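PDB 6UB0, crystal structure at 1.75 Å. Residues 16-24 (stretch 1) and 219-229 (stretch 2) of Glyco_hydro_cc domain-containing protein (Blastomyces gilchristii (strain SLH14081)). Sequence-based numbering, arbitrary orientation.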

# COMPACT_ATOMS: atom_id res chain seq x y z
N THR A 16 2.50 -17.36 7.86
CA THR A 16 2.80 -18.10 9.12
C THR A 16 4.21 -17.74 9.64
O THR A 16 4.36 -17.58 10.85
N ALA A 17 5.19 -17.53 8.77
CA ALA A 17 6.58 -17.24 9.18
C ALA A 17 6.61 -15.95 10.01
O ALA A 17 7.55 -15.79 10.76
N PHE A 18 5.58 -15.12 9.92
CA PHE A 18 5.51 -13.80 10.60
C PHE A 18 4.56 -13.85 11.81
O PHE A 18 4.38 -12.80 12.44
N GLU A 19 4.03 -15.03 12.16
CA GLU A 19 3.11 -15.21 13.32
C GLU A 19 3.68 -14.58 14.58
O GLU A 19 4.86 -14.80 14.86
N GLY A 20 2.84 -13.83 15.31
CA GLY A 20 3.17 -13.16 16.58
C GLY A 20 4.04 -11.94 16.42
O GLY A 20 4.39 -11.36 17.47
N GLY A 21 4.42 -11.51 15.20
CA GLY A 21 5.04 -10.20 14.96
C GLY A 21 4.01 -9.07 15.10
O GLY A 21 2.82 -9.34 15.27
N PRO A 22 4.40 -7.78 15.04
CA PRO A 22 3.46 -6.66 15.23
C PRO A 22 2.70 -6.28 13.95
O PRO A 22 2.76 -5.17 13.53
N PHE A 23 1.95 -7.24 13.43
CA PHE A 23 1.24 -7.11 12.13
C PHE A 23 -0.24 -6.95 12.41
O PHE A 23 -0.78 -7.62 13.30
N SER A 24 -0.89 -6.03 11.72
CA SER A 24 -2.33 -5.82 11.90
C SER A 24 -3.03 -6.12 10.60
O SER A 24 -4.26 -6.29 10.67
N ALA A 219 11.45 -20.63 5.01
CA ALA A 219 12.14 -20.02 6.18
C ALA A 219 12.27 -18.50 6.01
O ALA A 219 12.61 -18.09 4.93
N LEU A 220 12.08 -17.72 7.08
CA LEU A 220 12.43 -16.27 7.11
C LEU A 220 13.90 -16.16 6.70
O LEU A 220 14.69 -16.88 7.25
N THR A 221 14.21 -15.23 5.81
CA THR A 221 15.58 -14.71 5.58
C THR A 221 15.95 -13.79 6.75
O THR A 221 15.11 -13.58 7.62
N SER A 222 17.15 -13.20 6.76
CA SER A 222 17.59 -12.27 7.84
C SER A 222 16.86 -10.93 7.72
O SER A 222 16.68 -10.21 8.75
N VAL A 223 16.47 -10.60 6.49
CA VAL A 223 15.63 -9.40 6.24
C VAL A 223 14.25 -9.61 6.87
O VAL A 223 13.73 -8.67 7.49
N GLY A 224 13.67 -10.80 6.68
CA GLY A 224 12.42 -11.27 7.31
C GLY A 224 12.39 -11.05 8.81
O GLY A 224 11.39 -10.47 9.34
N LYS A 225 13.40 -11.54 9.51
CA LYS A 225 13.53 -11.40 10.99
C LYS A 225 13.52 -9.94 11.41
O LYS A 225 12.88 -9.62 12.42
N ALA A 226 14.26 -9.08 10.72
CA ALA A 226 14.34 -7.64 11.02
C ALA A 226 12.94 -7.02 10.91
O ALA A 226 12.55 -6.18 11.77
N TYR A 227 12.23 -7.32 9.82
CA TYR A 227 10.89 -6.73 9.57
C TYR A 227 9.96 -7.19 10.70
O TYR A 227 9.13 -6.40 11.12
N LYS A 228 10.18 -8.39 11.24
CA LYS A 228 9.31 -9.03 12.28
C LYS A 228 9.54 -8.45 13.68
O LYS A 228 8.59 -8.55 14.48
N THR A 229 10.75 -7.94 13.99
CA THR A 229 11.24 -7.67 15.37
C THR A 229 11.53 -6.19 15.60
O THR A 229 11.57 -5.82 16.75

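The contact between the two stretches, which buries 438 Å² counting both sides, is built chiefly around Lys228 and Phe18, with Leu220 and Ala17 closing one end and the Phe23–Tyr227 pair contributing a second aromatic patch. More than 200 residues of sequence separate the partners, so the packing ties the chain's beginning to its C-terminal helix.

Lys228 has the largest covered area, 106 Å². Its CA-to-CB bond points sideways, but an all-t side chain (chi1 -169°, chi2 168°, chi3 -169°, chi4 -167°) extends it fully along the first stretch. The aliphatic part lies against the turn and the Phe23 ring: Lys228 CB is 4.3 Å from Phe18 CD1, Lys228 CG is 4.3 Å from Phe23 CE2, and Lys228 CE comes within 3.5 Å of Phe18 C and 3.4 Å of Glu19 O. At the tip, Lys228 NZ donates a hydrogen bond of 2.8 Å to Ala17 O, the one hydrogen bond across the contact. The extended chain thus passes the type II turn from Phe18 to Gly21 before its ammonium group reaches the carbonyl. Gly21 allows the close approach, since a CB there would lie 3.2 Å from Lys228 CG and would clash with Phe23 CE2 within its own stretch. Beside it, Pro22 CD sits 3.1 Å from Lys228 O.

Phe18 (chi1 m, -69°; chi2 -82°) also leaves its backbone sideways, yet its ring reaches the second stretch. Leu220 CD2 lies over one face, 3.7 Å from the ring centroid and 25° off the normal, a CH-pi contact in which CD2 approaches Phe18 CZ to 3.3 Å. Phe18 CE1 is 3.6 Å from Gly224 O, and the same atom meets the edge of the Tyr227 ring at 4.3 Å from CD2. Gly224 has no side chain; a CB there would clash with Leu220 CD2, the methyl that covers the Phe18 ring.

Leu220 and Ala17 point toward one another's stretches. Leu220 adopts m,t (chi1 -75°, chi2 -177°), which brings its CD2 to 3.8 Å from Ala17 CB, while its CD1 lies 3.7 Å from Ala17 O, the carbonyl that accepts from Lys228.

Phe23 (chi1 m) and Tyr227 (chi1 t) complete the apolar surface. Their rings meet obliquely, with centroids 5.5 Å apart, planes at 50° and Phe23 CE1 3.7 Å from Tyr227 CE2; Phe23 CZ also approaches Lys228 CA to 3.9 Å. Tyr227 OH is hydrogen-bonded elsewhere in the structure.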

# COMPACT_ATOMS: atom_id res chain seq x y z
CB THR A 16 2.55 -19.60 8.95
OG1 THR A 16 1.13 -19.72 9.09
CG2 THR A 16 3.27 -20.44 9.99
CB ALA A 17 7.50 -17.17 8.00
CB PHE A 18 5.06 -12.73 9.60
CG PHE A 18 6.13 -12.47 8.57
CD1 PHE A 18 7.18 -11.62 8.87
CD2 PHE A 18 6.11 -13.10 7.33
CE1 PHE A 18 8.20 -11.39 7.95
CE2 PHE A 18 7.13 -12.88 6.41
CZ PHE A 18 8.18 -12.03 6.72
CB GLU A 19 2.89 -16.67 13.66
CG GLU A 19 1.46 -17.11 13.52
CD GLU A 19 1.31 -18.57 13.90
OE1 GLU A 19 0.62 -19.30 13.18
OE2 GLU A 19 1.96 -18.98 14.88
CB PRO A 22 4.35 -5.50 15.63
CG PRO A 22 5.68 -5.80 14.97
CD PRO A 22 5.79 -7.31 14.88
CB PHE A 23 1.60 -8.30 11.23
CG PHE A 23 3.08 -8.41 10.99
CD1 PHE A 23 3.76 -7.50 10.20
CD2 PHE A 23 3.81 -9.42 11.56
CE1 PHE A 23 5.13 -7.61 9.99
CE2 PHE A 23 5.16 -9.56 11.30
CZ PHE A 23 5.84 -8.63 10.58
CB SER A 24 -2.59 -4.43 12.40
OG SER A 24 -2.18 -3.50 11.44
CB ALA A 219 13.50 -20.67 6.34
CB LEU A 220 12.28 -15.61 8.48
CG LEU A 220 10.88 -15.29 9.00
CD1 LEU A 220 10.98 -14.58 10.33
CD2 LEU A 220 10.08 -14.44 8.03
CB THR A 221 15.65 -13.97 4.24
OG1 THR A 221 15.11 -12.66 4.46
CG2 THR A 221 14.89 -14.70 3.14
CB SER A 222 19.08 -12.07 7.85
OG SER A 222 19.42 -10.92 7.11
CB VAL A 223 15.58 -9.07 4.74
CG1 VAL A 223 14.98 -7.69 4.50
CG2 VAL A 223 16.97 -9.18 4.12
CB LYS A 225 14.86 -11.96 11.49
CG LYS A 225 14.94 -13.47 11.61
CD LYS A 225 16.38 -13.93 11.81
CE LYS A 225 16.50 -15.38 12.23
NZ LYS A 225 17.75 -15.63 13.00
CB ALA A 226 15.29 -6.97 10.07
CB TYR A 227 10.37 -7.13 8.19
CG TYR A 227 9.07 -6.46 7.81
CD1 TYR A 227 8.97 -5.08 7.81
CD2 TYR A 227 8.02 -7.18 7.29
CE1 TYR A 227 7.80 -4.44 7.44
CE2 TYR A 227 6.85 -6.55 6.89
CZ TYR A 227 6.75 -5.17 6.92
OH TYR A 227 5.59 -4.51 6.57
CB LYS A 228 9.58 -10.54 12.32
CG LYS A 228 8.59 -11.35 13.15
CD LYS A 228 8.78 -12.82 12.88
CE LYS A 228 7.70 -13.70 13.44
NZ LYS A 228 8.15 -15.10 13.38
CB THR A 229 12.55 -8.42 15.68
OG1 THR A 229 13.54 -7.86 14.83
CG2 THR A 229 12.49 -9.91 15.47